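Local coordinates for Mll8374 protein (Mesorhizobium loti, PDB 3B5E) that probably hydrolyses carboxylic esters, as a carboxylesterase of the alpha/beta-hydrolase fold that is likely to use a serine nucleophile, at residues Thr81-Lys86 with Arg143-Leu148; Leu16-Arg21 with Ala93-Phe98; Ile159-Ile164 with His186-Asp191; Leu128-Pro133 with Asp149-Thr154. All coordinates share one frame; numbering follows the deposited sequence. Where two conformers were deposited one is given.

Interaction 1. Residues Thr81-Lys86 with Arg143-Leu148. With EDO (1,2-ethanediol), chain N; EDO (1,2-ethanediol), chain I.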
loop_
_atom_site.group_PDB
_atom_site.type_symbol
_atom_site.label_atom_id
_atom_site.label_comp_id
_atom_site.label_asym_id
_atom_site.label_seq_id
_atom_site.Cartn_x
_atom_site.Cartn_y
_atom_site.Cartn_z
ATOM N N THR A 81 -11.242 -13.808 1.262
ATOM C CA THR A 81 -10.381 -13.956 2.441
ATOM C C THR A 81 -9.222 -14.955 2.288
ATOM O O THR A 81 -8.365 -15.005 3.167
ATOM C CB THR A 81 -11.166 -14.270 3.742
ATOM O OG1 THR A 81 -11.527 -15.658 3.762
ATOM C CG2 THR A 81 -12.404 -13.384 3.881
ATOM N N ARG A 82 -9.158 -15.699 1.182
ATOM C CA ARG A 82 -8.108 -16.696 0.977
ATOM C C ARG A 82 -7.361 -16.515 -0.333
ATOM O O ARG A 82 -7.945 -16.558 -1.406
ATOM C CB ARG A 82 -8.673 -18.103 1.024
ATOM C CG ARG A 82 -9.108 -18.505 2.424
ATOM C CD ARG A 82 -9.197 -20.004 2.601
ATOM N NE ARG A 82 -7.940 -20.771 2.522
ATOM C CZ ARG A 82 -7.606 -21.621 1.537
ATOM N NH1 ARG A 82 -8.385 -21.802 0.471
ATOM N NH2 ARG A 82 -6.457 -22.291 1.608
ATOM N N PHE A 83 -6.046 -16.404 -0.231
ATOM C CA PHE A 83 -5.231 -15.978 -1.350
ATOM C C PHE A 83 -4.168 -16.999 -1.660
ATOM O O PHE A 83 -3.727 -17.749 -0.772
ATOM C CB PHE A 83 -4.651 -14.599 -1.064
ATOM C CG PHE A 83 -5.708 -13.605 -0.728
ATOM C CD1 PHE A 83 -6.441 -13.017 -1.740
ATOM C CD2 PHE A 83 -6.035 -13.334 0.585
ATOM C CE1 PHE A 83 -7.458 -12.147 -1.457
ATOM C CE2 PHE A 83 -7.071 -12.483 0.883
ATOM C CZ PHE A 83 -7.769 -11.861 -0.144
ATOM N N GLU A 84 -3.761 -17.047 -2.925
ATOM C CA GLU A 84 -2.759 -18.007 -3.379
ATOM C C GLU A 84 -1.396 -17.569 -2.858
ATOM O O GLU A 84 -0.896 -16.513 -3.222
ATOM C CB GLU A 84 -2.753 -18.130 -4.906
ATOM C CG GLU A 84 -4.060 -18.659 -5.451
ATOM C CD GLU A 84 -4.055 -18.902 -6.946
ATOM O OE1 GLU A 84 -3.012 -18.661 -7.586
ATOM O OE2 GLU A 84 -5.104 -19.328 -7.482
ATOM N N GLN A 85 -0.800 -18.402 -2.012
ATOM C CA GLN A 85 0.380 -18.013 -1.284
ATOM C C GLN A 85 1.573 -17.874 -2.223
ATOM O O GLN A 85 2.325 -16.918 -2.101
ATOM C CB GLN A 85 0.634 -18.990 -0.147
ATOM C CG GLN A 85 -0.484 -19.066 0.845
ATOM C CD GLN A 85 -0.651 -17.800 1.634
ATOM O OE1 GLN A 85 0.258 -17.397 2.344
ATOM N NE2 GLN A 85 -1.804 -17.185 1.539
ATOM N N LYS A 86 1.683 -18.779 -3.197
ATOM C CA LYS A 86 2.720 -18.705 -4.232
ATOM C C LYS A 86 2.638 -17.385 -5.043
ATOM O O LYS A 86 3.658 -16.793 -5.406
ATOM C CB LYS A 86 2.627 -19.954 -5.130
ATOM C CG LYS A 86 3.699 -20.088 -6.162
ATOM N N ARG A 143 -8.189 -0.423 5.006
ATOM C CA ARG A 143 -9.019 -1.642 4.994
ATOM C C ARG A 143 -8.237 -2.944 4.708
ATOM O O ARG A 143 -8.618 -3.711 3.834
ATOM C CB ARG A 143 -10.197 -1.511 4.048
ATOM C CG ARG A 143 -10.892 -0.167 4.046
ATOM C CD ARG A 143 -11.604 0.138 5.368
ATOM N NE ARG A 143 -12.327 1.385 5.175
ATOM C CZ ARG A 143 -11.777 2.590 5.263
ATOM N NH1 ARG A 143 -10.522 2.763 5.662
ATOM N NH2 ARG A 143 -12.505 3.648 4.984
ATOM N N PRO A 144 -7.137 -3.208 5.462
ATOM C CA PRO A 144 -6.316 -4.379 5.253
ATOM C C PRO A 144 -6.795 -5.601 6.052
ATOM O O PRO A 144 -7.675 -5.491 6.879
ATOM C CB PRO A 144 -4.965 -3.935 5.810
ATOM C CG PRO A 144 -5.409 -3.070 7.007
ATOM C CD PRO A 144 -6.610 -2.362 6.555
HETATM N N MSE A 145 -6.190 -6.745 5.776
HETATM C CA MSE A 145 -6.382 -7.973 6.528
HETATM C C MSE A 145 -5.116 -8.803 6.416
HETATM O O MSE A 145 -4.322 -8.565 5.525
HETATM C CB MSE A 145 -7.605 -8.761 6.011
HETATM C CG MSE A 145 -7.444 -9.381 4.633
HETATM SE SE MSE A 145 -8.959 -10.484 4.185
HETATM C CE MSE A 145 -8.712 -11.934 5.474
ATOM N N PRO A 146 -4.902 -9.768 7.340
ATOM C CA PRO A 146 -3.820 -10.727 7.143
ATOM C C PRO A 146 -4.114 -11.632 5.949
ATOM O O PRO A 146 -5.260 -12.039 5.745
ATOM C CB PRO A 146 -3.806 -11.549 8.458
ATOM C CG PRO A 146 -4.615 -10.718 9.454
ATOM C CD PRO A 146 -5.636 -10.021 8.595
ATOM N N VAL A 147 -3.077 -11.887 5.158
ATOM C CA VAL A 147 -3.178 -12.692 3.922
ATOM C C VAL A 147 -2.142 -13.815 3.810
ATOM O O VAL A 147 -2.307 -14.716 2.991
ATOM C CB VAL A 147 -3.102 -11.813 2.641
ATOM C CG1 VAL A 147 -4.236 -10.780 2.632
ATOM C CG2 VAL A 147 -1.731 -11.081 2.480
ATOM N N LEU A 148 -1.072 -13.751 4.606
ATOM C CA LEU A 148 0.014 -14.705 4.548
ATOM C C LEU A 148 -0.264 -15.807 5.531
ATOM O O LEU A 148 -0.549 -15.543 6.677
ATOM C CB LEU A 148 1.356 -14.078 4.921
ATOM C CG LEU A 148 2.196 -13.418 3.847
ATOM C CD1 LEU A 148 3.518 -12.941 4.501
ATOM C CD2 LEU A 148 2.427 -14.412 2.697
HETATM C C1 EDO N . -0.752 -22.126 -3.100
HETATM O O1 EDO N . 0.367 -21.278 -3.293
HETATM C C2 EDO N . -1.203 -21.990 -1.658
HETATM O O2 EDO N . -2.193 -20.975 -1.619
HETATM C C1 EDO I . -9.185 -7.779 1.241
HETATM O O1 EDO I . -8.840 -7.077 0.060
HETATM C C2 EDO I . -9.483 -6.795 2.364
HETATM O O2 EDO I . -8.312 -6.283 3.036
HETATM O O HOH W 1 -6.393 -14.727 4.736
HETATM O O HOH W 2 -4.792 -15.932 2.396
#
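Phe83 and Val147 form the tight part of this contact. The branch CG1 of Val147 lies 3.7 Å from CD2 of the Phe83 ring, approaching obliquely, while the selenium of Met145 (selenomethionine) stands at the ring edge, 4.3 Å from CE2. Such apolar groups suit a site that Ile88 of helix 85-106 lines as well, touching both Phe83 and Val147.

Gln85 supplies the polar grip. Its chain bends at chi2 (-67°), and NE2 gives one hydrogen bond to Val147 O at 2.9 Å, almost perfectly straight (178°). The second N-H reaches Phe83 O from above that carbonyl's plane, and OE1 accepts from Asp149 N. An alanine here would probably leave Val147 O with only its water among the partners described, and Asp149 N and Phe83 O without their bonds to the amide.

The looser side is wet: a water accepts from Phe83 N and donates to Val147 O. An ethanediol bonded to Arg143 O also bonds Ser119 OG, the probable nucleophile, so the 143-148 loop borders the presumed active site. One primary amide, donating twice and accepting once, thus ties this loop to the start of helix 85-106, doing by side chain what strand pairing does elsewhere.

Interaction 2. Residues Leu16-Arg21 with Ala93-Phe98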
loop_
_atom_site.group_PDB
_atom_site.type_symbol
_atom_site.label_atom_id
_atom_site.label_comp_id
_atom_site.label_asym_id
_atom_site.label_seq_id
_atom_site.Cartn_x
_atom_site.Cartn_y
_atom_site.Cartn_z
ATOM N N LEU A 16 9.207 -1.112 -16.887
ATOM C CA LEU A 16 9.638 -1.767 -15.648
ATOM C C LEU A 16 8.688 -2.940 -15.351
ATOM O O LEU A 16 7.770 -3.199 -16.112
ATOM C CB LEU A 16 9.717 -0.750 -14.489
ATOM C CG LEU A 16 10.685 0.419 -14.680
ATOM C CD1 LEU A 16 10.788 1.312 -13.424
ATOM C CD2 LEU A 16 12.048 -0.097 -15.097
ATOM N N ALA A 17 8.914 -3.649 -14.257
ATOM C CA ALA A 17 8.180 -4.893 -13.971
ATOM C C ALA A 17 6.677 -4.684 -13.783
ATOM O O ALA A 17 5.897 -5.570 -14.096
ATOM C CB ALA A 17 8.782 -5.590 -12.745
ATOM N N PHE A 18 6.289 -3.513 -13.265
ATOM C CA PHE A 18 4.886 -3.141 -13.058
ATOM C C PHE A 18 4.585 -1.893 -13.856
ATOM O O PHE A 18 5.404 -0.985 -13.883
ATOM C CB PHE A 18 4.606 -2.858 -11.556
ATOM C CG PHE A 18 4.582 -4.091 -10.710
ATOM C CD1 PHE A 18 5.757 -4.793 -10.450
ATOM C CD2 PHE A 18 3.392 -4.581 -10.197
ATOM C CE1 PHE A 18 5.726 -5.949 -9.681
ATOM C CE2 PHE A 18 3.369 -5.717 -9.422
ATOM C CZ PHE A 18 4.528 -6.410 -9.186
ATOM N N PRO A 19 3.409 -1.829 -14.508
ATOM C CA PRO A 19 3.083 -0.540 -15.117
ATOM C C PRO A 19 2.830 0.524 -14.039
ATOM O O PRO A 19 2.383 0.199 -12.943
ATOM C CB PRO A 19 1.809 -0.819 -15.922
ATOM C CG PRO A 19 1.635 -2.277 -15.911
ATOM C CD PRO A 19 2.337 -2.810 -14.719
ATOM N N TYR A 20 3.167 1.770 -14.345
ATOM C CA TYR A 20 2.997 2.871 -13.401
ATOM C C TYR A 20 2.933 4.215 -14.066
ATOM O O TYR A 20 3.421 4.391 -15.181
ATOM C CB TYR A 20 4.076 2.873 -12.300
ATOM C CG TYR A 20 5.441 3.256 -12.797
ATOM C CD1 TYR A 20 6.197 2.374 -13.573
ATOM C CD2 TYR A 20 5.946 4.527 -12.548
ATOM C CE1 TYR A 20 7.456 2.744 -14.061
ATOM C CE2 TYR A 20 7.179 4.912 -13.023
ATOM C CZ TYR A 20 7.935 4.033 -13.780
ATOM O OH TYR A 20 9.165 4.479 -14.238
ATOM N N ARG A 21 2.340 5.170 -13.350
ATOM C CA ARG A 21 2.370 6.569 -13.717
ATOM C C ARG A 21 3.159 7.310 -12.628
ATOM O O ARG A 21 3.074 6.962 -11.426
ATOM C CB ARG A 21 0.961 7.135 -13.778
ATOM C CG ARG A 21 0.107 6.522 -14.835
ATOM C CD ARG A 21 -1.289 7.096 -14.739
ATOM N NE ARG A 21 -2.187 6.416 -15.674
ATOM C CZ ARG A 21 -2.394 6.751 -16.947
ATOM N NH1 ARG A 21 -1.810 7.798 -17.513
ATOM N NH2 ARG A 21 -3.224 6.021 -17.668
ATOM N N ALA A 93 7.824 -10.257 -4.399
ATOM C CA ALA A 93 9.228 -10.277 -4.840
ATOM C C ALA A 93 9.428 -9.369 -6.048
ATOM O O ALA A 93 10.396 -8.589 -6.114
ATOM C CB ALA A 93 9.676 -11.706 -5.169
ATOM N N ALA A 94 8.529 -9.489 -7.021
ATOM C CA ALA A 94 8.564 -8.644 -8.201
ATOM C C ALA A 94 8.429 -7.179 -7.815
ATOM O O ALA A 94 9.188 -6.334 -8.309
ATOM C CB ALA A 94 7.493 -9.059 -9.197
ATOM N N PHE A 95 7.497 -6.868 -6.917
ATOM C CA PHE A 95 7.283 -5.471 -6.521
ATOM C C PHE A 95 8.467 -4.841 -5.759
ATOM O O PHE A 95 8.775 -3.646 -5.959
ATOM C CB PHE A 95 5.991 -5.323 -5.743
ATOM C CG PHE A 95 5.542 -3.898 -5.609
ATOM C CD1 PHE A 95 4.866 -3.268 -6.652
ATOM C CD2 PHE A 95 5.842 -3.175 -4.460
ATOM C CE1 PHE A 95 4.457 -1.943 -6.540
ATOM C CE2 PHE A 95 5.439 -1.853 -4.330
ATOM C CZ PHE A 95 4.759 -1.229 -5.383
ATOM N N ALA A 96 9.103 -5.647 -4.911
ATOM C CA ALA A 96 10.295 -5.263 -4.170
ATOM C C ALA A 96 11.384 -4.804 -5.154
ATOM O O ALA A 96 11.925 -3.688 -5.027
ATOM C CB ALA A 96 10.785 -6.434 -3.296
ATOM N N ALA A 97 11.642 -5.648 -6.159
ATOM C CA ALA A 97 12.611 -5.341 -7.229
ATOM C C ALA A 97 12.202 -4.058 -7.966
ATOM O O ALA A 97 13.031 -3.176 -8.182
ATOM C CB ALA A 97 12.725 -6.500 -8.191
ATOM N N PHE A 98 10.914 -3.954 -8.300
ATOM C CA PHE A 98 10.355 -2.777 -8.957
ATOM C C PHE A 98 10.572 -1.477 -8.170
ATOM O O PHE A 98 10.913 -0.424 -8.764
ATOM C CB PHE A 98 8.851 -2.995 -9.227
ATOM C CG PHE A 98 8.115 -1.737 -9.625
ATOM C CD1 PHE A 98 8.261 -1.226 -10.908
ATOM C CD2 PHE A 98 7.308 -1.061 -8.720
ATOM C CE1 PHE A 98 7.618 -0.069 -11.291
ATOM C CE2 PHE A 98 6.649 0.106 -9.081
ATOM C CZ PHE A 98 6.796 0.609 -10.388
#
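Phe18 and Phe98 meet at the heart of an aromatic cluster, completed by Tyr20 and Phe95, that packs the approach to edge strand 20-23 of this alpha/beta-hydrolase-type sheet against helix 85-106.

Phe98 can be followed outward from the helix. Its CG is anti to the backbone N (chi1 167°), set on the side of the 16-21 segment. CB starts 3.8 Å from CD1 of Phe18, and CG stays beside the same atom. CD1 then comes to CB of Leu16, at the ring edge. CE1 lies 3.5 Å from the carbonyl O of Phe18 and 3.6 Å from CD1 of Tyr20. CZ, the tip, ends beside CG of Tyr20 at 3.8 Å, so that the edge of Phe98 is directed at the face of Tyr20 in an offset edge-to-face pair. Meanwhile CB of Phe18 sits over the centre of the Phe98 ring as a CH-pi contact, 4.0 Å from the centroid.

Phe18 in turn offers a face to the edge of Phe95, a T-shaped pair with planes at 87°. Small Ala94 leaves room for this ring on the helix surface, whereas Tyr20 suits its place by carrying a hydroxyl past the cluster to His106 and Arg105. Where Phe18 touches the helix backbone, its CE1 lies 3.4 Å from the N of Phe95.

Interaction 3. Residues Ile159-Ile164 with His186-Asp191. With EDO (1,2-ethanediol), chain G.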
loop_
_atom_site.group_PDB
_atom_site.type_symbol
_atom_site.label_atom_id
_atom_site.label_comp_id
_atom_site.label_asym_id
_atom_site.label_seq_id
_atom_site.Cartn_x
_atom_site.Cartn_y
_atom_site.Cartn_z
ATOM N N ILE A 159 9.644 0.559 11.759
ATOM C CA ILE A 159 8.626 0.867 10.760
ATOM C C ILE A 159 7.357 1.431 11.443
ATOM O O ILE A 159 6.854 0.869 12.405
ATOM C CB ILE A 159 8.313 -0.372 9.864
ATOM C CG1 ILE A 159 9.587 -0.810 9.148
ATOM C CG2 ILE A 159 7.228 -0.084 8.834
ATOM C CD1 ILE A 159 9.456 -2.145 8.434
ATOM N N ARG A 160 6.873 2.561 10.950
ATOM C CA ARG A 160 5.588 3.063 11.359
ATOM C C ARG A 160 4.532 2.642 10.345
ATOM O O ARG A 160 4.667 2.913 9.127
ATOM C CB ARG A 160 5.624 4.582 11.466
ATOM C CG ARG A 160 6.530 5.106 12.569
ATOM C CD ARG A 160 6.723 6.643 12.369
ATOM N NE ARG A 160 5.494 7.406 12.689
ATOM C CZ ARG A 160 4.791 8.230 11.886
ATOM N NH1 ARG A 160 5.105 8.500 10.617
ATOM N NH2 ARG A 160 3.726 8.811 12.396
ATOM N N THR A 161 3.478 2.016 10.861
ATOM C CA THR A 161 2.364 1.562 10.067
ATOM C C THR A 161 1.081 2.201 10.592
ATOM O O THR A 161 0.821 2.184 11.805
ATOM C CB THR A 161 2.234 0.042 10.146
ATOM O OG1 THR A 161 3.534 -0.552 10.004
ATOM C CG2 THR A 161 1.304 -0.462 9.053
ATOM N N LEU A 162 0.313 2.803 9.685
ATOM C CA LEU A 162 -1.014 3.278 9.966
ATOM C C LEU A 162 -1.992 2.253 9.349
ATOM O O LEU A 162 -1.784 1.812 8.218
ATOM C CB LEU A 162 -1.226 4.670 9.350
ATOM C CG LEU A 162 -2.634 5.215 9.333
ATOM C CD1 LEU A 162 -3.155 5.630 10.742
ATOM C CD2 LEU A 162 -2.680 6.385 8.349
ATOM N N ILE A 163 -3.041 1.889 10.107
ATOM C CA ILE A 163 -4.142 1.040 9.648
ATOM C C ILE A 163 -5.432 1.813 9.842
ATOM O O ILE A 163 -5.647 2.421 10.929
ATOM C CB ILE A 163 -4.189 -0.315 10.434
ATOM C CG1 ILE A 163 -2.954 -1.162 10.111
ATOM C CG2 ILE A 163 -5.519 -1.048 10.171
ATOM C CD1 ILE A 163 -2.758 -2.330 11.076
ATOM N N ILE A 164 -6.270 1.879 8.798
ATOM C CA ILE A 164 -7.599 2.448 8.954
ATOM C C ILE A 164 -8.655 1.432 8.577
ATOM O O ILE A 164 -8.745 1.016 7.413
ATOM C CB ILE A 164 -7.805 3.692 8.121
ATOM C CG1 ILE A 164 -6.647 4.669 8.305
ATOM C CG2 ILE A 164 -9.188 4.348 8.492
ATOM C CD1 ILE A 164 -6.875 6.014 7.622
ATOM N N HIS A 186 5.869 -8.163 15.557
ATOM C CA HIS A 186 7.083 -8.155 14.757
ATOM C C HIS A 186 7.890 -6.879 14.919
ATOM O O HIS A 186 8.958 -6.732 14.342
ATOM C CB HIS A 186 6.748 -8.407 13.295
ATOM C CG HIS A 186 6.474 -9.842 13.004
ATOM N ND1 HIS A 186 7.427 -10.685 12.481
ATOM C CD2 HIS A 186 5.374 -10.601 13.223
ATOM C CE1 HIS A 186 6.912 -11.896 12.364
ATOM N NE2 HIS A 186 5.668 -11.869 12.802
ATOM N N GLY A 187 7.357 -5.956 15.700
ATOM C CA GLY A 187 8.093 -4.787 16.118
ATOM C C GLY A 187 7.732 -3.494 15.431
ATOM O O GLY A 187 8.370 -2.497 15.697
ATOM N N ALA A 188 6.712 -3.496 14.569
ATOM C CA ALA A 188 6.246 -2.274 13.926
ATOM C C ALA A 188 5.585 -1.355 14.960
ATOM O O ALA A 188 5.012 -1.811 15.940
ATOM C CB ALA A 188 5.281 -2.596 12.805
ATOM N N GLU A 189 5.692 -0.060 14.734
ATOM C CA GLU A 189 4.943 0.917 15.513
ATOM C C GLU A 189 3.602 1.148 14.812
ATOM O O GLU A 189 3.516 1.835 13.796
ATOM C CB GLU A 189 5.742 2.204 15.630
ATOM C CG GLU A 189 4.970 3.386 16.174
ATOM C CD GLU A 189 5.856 4.615 16.382
ATOM O OE1 GLU A 189 7.103 4.451 16.415
ATOM O OE2 GLU A 189 5.302 5.739 16.500
ATOM N N VAL A 190 2.557 0.578 15.386
ATOM C CA VAL A 190 1.241 0.545 14.735
ATOM C C VAL A 190 0.363 1.674 15.279
ATOM O O VAL A 190 0.282 1.885 16.483
ATOM C CB VAL A 190 0.539 -0.836 14.956
ATOM C CG1 VAL A 190 -0.816 -0.875 14.226
ATOM C CG2 VAL A 190 1.450 -2.028 14.534
ATOM N N ASP A 191 -0.278 2.404 14.379
ATOM C CA ASP A 191 -1.308 3.343 14.727
ATOM C C ASP A 191 -2.541 2.896 13.971
ATOM O O ASP A 191 -2.612 3.081 12.774
ATOM C CB ASP A 191 -0.903 4.721 14.238
ATOM C CG ASP A 191 -1.897 5.765 14.579
ATOM O OD1 ASP A 191 -2.998 5.432 15.045
ATOM O OD2 ASP A 191 -1.564 6.959 14.371
HETATM C C1 EDO G . 4.100 -14.658 14.301
HETATM O O1 EDO G . 4.267 -14.101 12.995
HETATM C C2 EDO G . 2.894 -14.006 14.928
HETATM O O2 EDO G . 3.386 -12.871 15.632
#
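Arg160 and Glu189 lie side by side and point the same way, as partners on parallel strands do. Arg160 CG passes 3.9 Å from Glu189 CD, yet the guanidinium and carboxylate planes are turned 80° apart. Arg160 NE and Glu189 OE2 stay 4.2 Å apart, too far for a salt bridge; the arginine gives NH2 to Trp212 O and lays its charge against the Trp212 ring.

Leu162 and Asp191 repeat the pattern on the same face: CD1 of Leu162 comes 3.3 Å from the carbonyl O of Asp191, whose carboxylate salt-bridges Arg193. On the reverse face Ile163 and Val190, beta-branched as suits a strand, cross obliquely, CD1 to CG1 at 4.0 Å. Thr161 beside them sets OG1 3.9 Å from Ala188 CB, a buried hydroxyl with no partner in this conformer.

Four backbone hydrogen bonds zip the strands, Asp191 N to Thr161 O (2.8 Å) among them. Gly187, with positive phi in a Schellman motif, ends helix 176-185. That helix and the two strands form a beta-alpha-beta unit: helix 203-214 covers the Leu162 face, helix 176-185 the Val190 face, and strand 138-142 pairs with the other edge of strand 160-166.

Interaction 4. Residues Leu128-Pro133 with Asp149-Thr154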
loop_
_atom_site.group_PDB
_atom_site.type_symbol
_atom_site.label_atom_id
_atom_site.label_comp_id
_atom_site.label_asym_id
_atom_site.label_seq_id
_atom_site.Cartn_x
_atom_site.Cartn_y
_atom_site.Cartn_z
ATOM N N LEU A 128 4.878 -7.199 1.655
ATOM C CA LEU A 128 6.172 -6.673 1.279
ATOM C C LEU A 128 7.012 -6.432 2.525
ATOM O O LEU A 128 8.186 -6.805 2.563
ATOM C CB LEU A 128 6.007 -5.402 0.444
ATOM C CG LEU A 128 7.264 -4.678 -0.056
ATOM C CD1 LEU A 128 8.108 -5.551 -1.020
ATOM C CD2 LEU A 128 6.856 -3.338 -0.670
HETATM N N MSE A 129 6.422 -5.790 3.535
HETATM C CA MSE A 129 7.126 -5.555 4.810
HETATM C C MSE A 129 7.636 -6.848 5.456
HETATM O O MSE A 129 8.746 -6.888 5.969
HETATM C CB MSE A 129 6.225 -4.829 5.829
HETATM C CG MSE A 129 5.874 -3.403 5.450
HETATM SE SE MSE A 129 4.425 -2.708 6.626
HETATM C CE MSE A 129 5.155 -3.318 8.216
ATOM N N LEU A 130 6.817 -7.898 5.423
ATOM C CA LEU A 130 7.135 -9.136 6.126
ATOM C C LEU A 130 8.071 -10.028 5.343
ATOM O O LEU A 130 8.884 -10.731 5.927
ATOM C CB LEU A 130 5.848 -9.865 6.479
ATOM C CG LEU A 130 5.053 -9.171 7.597
ATOM C CD1 LEU A 130 3.612 -9.622 7.534
ATOM C CD2 LEU A 130 5.690 -9.426 8.972
ATOM N N LEU A 131 7.990 -9.963 4.023
ATOM C CA LEU A 131 8.770 -10.836 3.166
ATOM C C LEU A 131 10.069 -10.190 2.635
ATOM O O LEU A 131 11.002 -10.915 2.301
ATOM C CB LEU A 131 7.909 -11.318 2.004
ATOM C CG LEU A 131 6.705 -12.218 2.321
ATOM C CD1 LEU A 131 5.821 -12.389 1.101
ATOM C CD2 LEU A 131 7.119 -13.623 2.844
ATOM N N HIS A 132 10.122 -8.857 2.542
ATOM C CA HIS A 132 11.241 -8.149 1.944
ATOM C C HIS A 132 11.594 -6.962 2.781
ATOM O O HIS A 132 11.318 -5.843 2.400
ATOM C CB HIS A 132 10.907 -7.728 0.530
ATOM C CG HIS A 132 10.661 -8.895 -0.359
ATOM N ND1 HIS A 132 11.682 -9.602 -0.941
ATOM C CD2 HIS A 132 9.519 -9.552 -0.677
ATOM C CE1 HIS A 132 11.177 -10.609 -1.636
ATOM N NE2 HIS A 132 9.871 -10.619 -1.467
ATOM N N PRO A 133 12.189 -7.217 3.950
ATOM C CA PRO A 133 12.536 -6.133 4.840
ATOM C C PRO A 133 13.640 -5.229 4.271
ATOM O O PRO A 133 14.447 -5.643 3.437
ATOM C CB PRO A 133 13.028 -6.859 6.090
ATOM C CG PRO A 133 13.495 -8.178 5.599
ATOM C CD PRO A 133 12.566 -8.533 4.504
ATOM N N ASP A 149 -0.170 -17.045 5.092
ATOM C CA ASP A 149 -0.364 -18.165 5.997
ATOM C C ASP A 149 0.848 -18.407 6.893
ATOM O O ASP A 149 0.685 -18.769 8.050
ATOM C CB ASP A 149 -0.638 -19.459 5.225
ATOM C CG ASP A 149 -1.997 -19.465 4.523
ATOM O OD1 ASP A 149 -2.851 -18.582 4.820
ATOM O OD2 ASP A 149 -2.171 -20.369 3.653
ATOM N N HIS A 150 2.044 -18.269 6.347
ATOM C CA HIS A 150 3.257 -18.440 7.126
ATOM C C HIS A 150 4.051 -17.136 7.014
ATOM O O HIS A 150 4.288 -16.616 5.914
ATOM C CB HIS A 150 4.046 -19.672 6.666
ATOM C CG HIS A 150 3.234 -20.938 6.676
ATOM N ND1 HIS A 150 2.572 -21.392 7.801
ATOM C CD2 HIS A 150 2.949 -21.826 5.691
ATOM C CE1 HIS A 150 1.928 -22.510 7.512
ATOM N NE2 HIS A 150 2.139 -22.795 6.239
ATOM N N VAL A 151 4.376 -16.569 8.174
ATOM C CA VAL A 151 5.061 -15.292 8.251
ATOM C C VAL A 151 6.463 -15.584 8.721
ATOM O O VAL A 151 6.638 -16.286 9.705
ATOM C CB VAL A 151 4.338 -14.345 9.240
ATOM C CG1 VAL A 151 4.948 -12.983 9.198
ATOM C CG2 VAL A 151 2.834 -14.280 8.917
ATOM N N PRO A 152 7.476 -15.070 8.022
ATOM C CA PRO A 152 8.816 -15.242 8.553
ATOM C C PRO A 152 9.024 -14.390 9.805
ATOM O O PRO A 152 8.230 -13.506 10.068
ATOM C CB PRO A 152 9.724 -14.756 7.423
ATOM C CG PRO A 152 8.849 -14.330 6.335
ATOM C CD PRO A 152 7.462 -14.288 6.777
ATOM N N ALA A 153 10.114 -14.641 10.537
ATOM C CA ALA A 153 10.416 -13.939 11.791
ATOM C C ALA A 153 11.041 -12.601 11.476
ATOM O O ALA A 153 12.137 -12.305 11.925
ATOM C CB ALA A 153 11.384 -14.756 12.636
ATOM N N THR A 154 10.349 -11.794 10.700
ATOM C CA THR A 154 10.889 -10.528 10.223
ATOM C C THR A 154 10.807 -9.460 11.297
ATOM O O THR A 154 9.781 -9.308 11.948
ATOM C CB THR A 154 10.116 -10.056 8.965
ATOM O OG1 THR A 154 10.247 -11.067 7.963
ATOM C CG2 THR A 154 10.684 -8.767 8.423
#
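The puckered ring of Pro152 turns its CG and CD toward the end of helix 120-131. CG stands 3.6 Å from the carbonyl O of Leu130, and both CG and CD lie 4.0 Å from Leu131 CD2, the two side chains crossing at about a right angle. The truly planar ring is the imidazole of His150, on the same loop, with CB of Asp149 over the centre of one face. The second proline ring, Pro133, presents CB to CG2 of Thr154 at 3.8 Å.

Beside these rings Val151 sends CG1, anti to its backbone N (chi1 -173°), to CD2 of Leu130 at 3.6 Å. Thr154 is the polar member: OG1 donates to Leu130 O, an exceptionally short 2.5 Å whose exact length is doubtful, while its methyl CG2 rests 3.6 Å from Met129 O. A threonine suits the spot because it can bond a carbonyl of the last helical turn, where later backbone donors run short, and still pack a methyl. An alanine in place of Pro152 would remove CG and CD and would probably open a gap beside Leu131 CD2 and Leu130 O and leave the loop backbone freer to turn.

Loop 149-154 thus packs against the C-terminal turn of the helix that follows the putative nucleophile elbow, as part of the connection between strands 138-142 and 160-166 in the alpha/beta-hydrolase fold.

Overall arrangement
From the N terminus, interaction 2 opens first, at 16-21, and closes a long loop on helix 85-106. Before it closes, interaction 1 opens at 81-86, so the two cross, both using that helix. Interaction 1 ends at 143-148 after interaction 4 has begun at 128-133, and these two cross as well; interaction 4 closes at 149-154, directly after interaction 1 on the same loop. Interaction 3 follows in series. No contact nests within another. Together they tie edge strand 20-23, helices 85-106 and 120-131 and the 143-154 loop to the opposite edge strand, 189-195; just before that strand His186 ND1 meets Thr154 O at 2.8 Å, joining interactions 3 and 4.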